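Local coordinates for protein pectinesterase (Sitophilus oryzae, PDB 4PMH) that removes methyl ester groups from pectin by hydrolysis, releasing methanol, and probably helps the weevil digest plant cell walls, at residues N49-Q52 with A53-A57. Residues are numbered along the deposited sequence; the frame is centred on the assembly and turned at random.
Sequences NTIQ and AAVNA
A53 meets T50 at the first turn of helix 51-61, where T50 is the N-cap. This helix covers the end of the right-handed parallel beta-helix of the pectinesterase family, in a beta-alpha-beta unit between strands 42-44 and 67-71. T50 OG1 accepts from A53 N at 3.2 Å. It can do so because chi1 of 62° sets the hydroxyl between the backbone N and the carbonyl carbon, facing A53 N. Threonine suits the cap, since its oxygen accepts an amide N-H of the first turn, where no earlier helical residue supplies a carbonyl, and the small A53 CB fits beside that oxygen. A54 comes next, its N making a weak bond to I51 O; a lone methyl is enough here, where it packs on Y42, V44 and I69 of the strands beneath. V55 N then binds the same I51 O at 3.0 Å, the first regular helical bond of this turn. The branched V55 lays CG2 4.3 Å from I51 CG2, and both side chains touch V80 of strand 80-82, apolar residues fitted to a buried face. V55 CG1 also lies off the NE2 end of the Q52 amide, 3.8 Å from NE2 and to one side of the amide plane. At N56 the backbone N closes on Q52 O, while the side chain, short enough to stay beside its own turn, offers OD1 to Q52 NE2. With an alanine here, Q52 NE2 would probably lose this bond and the amide be held less firmly on that side. Q52 bends at chi2 (57°), and its amide is gripped through both heteroatoms: OE1 accepts from Y81 N, and NE2 reaches N56 OD1 at 3.1 Å. This last bond is almost straight, 173° at the hydrogen, with OD1 in the plane of the Q52 amide but NE2 standing above the N56 carbonyl plane.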
loop_
_atom_site.group_PDB
_atom_site.type_symbol
_atom_site.label_atom_id
_atom_site.label_comp_id
_atom_site.label_asym_id
_atom_site.label_seq_id
_atom_site.Cartn_x
_atom_site.Cartn_y
_atom_site.Cartn_z
ATOM N N ASN A 49 -5.596 20.804 17.529
ATOM C CA ASN A 49 -4.506 21.484 16.811
ATOM C C ASN A 49 -3.408 20.539 16.317
ATOM O O ASN A 49 -2.490 20.992 15.637
ATOM C CB ASN A 49 -3.875 22.611 17.662
ATOM C CG ASN A 49 -4.852 23.742 17.965
ATOM O OD1 ASN A 49 -6.009 23.705 17.545
ATOM N ND2 ASN A 49 -4.397 24.729 18.722
ATOM N N THR A 50 -3.465 19.265 16.714
ATOM C CA THR A 50 -2.745 18.194 16.031
ATOM C C THR A 50 -3.786 17.153 15.603
ATOM O O THR A 50 -4.861 17.062 16.201
ATOM C CB THR A 50 -1.706 17.524 16.934
ATOM O OG1 THR A 50 -2.363 16.924 18.052
ATOM C CG2 THR A 50 -0.675 18.523 17.431
ATOM N N ILE A 51 -3.453 16.358 14.592
ATOM C CA ILE A 51 -4.344 15.292 14.146
ATOM C C ILE A 51 -4.402 14.198 15.204
ATOM O O ILE A 51 -5.490 13.683 15.524
ATOM C CB ILE A 51 -3.931 14.697 12.778
ATOM C CG1 ILE A 51 -3.882 15.787 11.695
ATOM C CG2 ILE A 51 -4.916 13.581 12.372
ATOM C CD1 ILE A 51 -2.979 15.464 10.522
ATOM N N GLN A 52 -3.240 13.865 15.773
ATOM C CA GLN A 52 -3.157 12.827 16.809
ATOM C C GLN A 52 -4.154 13.135 17.924
ATOM O O GLN A 52 -4.815 12.233 18.410
ATOM C CB GLN A 52 -1.736 12.696 17.391
ATOM C CG GLN A 52 -1.530 11.398 18.184
ATOM C CD GLN A 52 -1.815 10.162 17.340
ATOM O OE1 GLN A 52 -1.254 10.000 16.258
ATOM N NE2 GLN A 52 -2.729 9.312 17.810
ATOM N N ALA A 53 -4.250 14.406 18.322
ATOM C CA ALA A 53 -5.169 14.807 19.391
ATOM C C ALA A 53 -6.626 14.497 19.066
ATOM O O ALA A 53 -7.382 14.108 19.945
ATOM C CB ALA A 53 -5.016 16.281 19.731
ATOM N N ALA A 54 -7.019 14.664 17.813
ATOM C CA ALA A 54 -8.392 14.343 17.407
ATOM C C ALA A 54 -8.601 12.818 17.427
ATOM O O ALA A 54 -9.636 12.348 17.847
ATOM C CB ALA A 54 -8.682 14.894 16.032
ATOM N N VAL A 55 -7.599 12.066 16.951
ATOM C CA VAL A 55 -7.635 10.601 16.919
ATOM C C VAL A 55 -7.781 10.079 18.341
ATOM O O VAL A 55 -8.632 9.214 18.619
ATOM C CB VAL A 55 -6.371 9.999 16.247
ATOM C CG1 VAL A 55 -6.228 8.505 16.535
ATOM C CG2 VAL A 55 -6.383 10.279 14.755
ATOM N N ASN A 56 -6.985 10.657 19.240
ATOM C CA ASN A 56 -6.976 10.273 20.627
ATOM C C ASN A 56 -8.343 10.514 21.242
ATOM O O ASN A 56 -8.853 9.673 21.970
ATOM C CB ASN A 56 -5.951 11.089 21.412
ATOM C CG ASN A 56 -4.515 10.688 21.122
ATOM O OD1 ASN A 56 -4.244 9.670 20.483
ATOM N ND2 ASN A 56 -3.577 11.490 21.618
ATOM N N ALA A 57 -8.927 11.669 20.969
ATOM C CA ALA A 57 -10.250 11.987 21.529
ATOM C C ALA A 57 -11.294 10.960 21.112
ATOM O O ALA A 57 -12.049 10.462 21.950
ATOM C CB ALA A 57 -10.702 13.392 21.131
#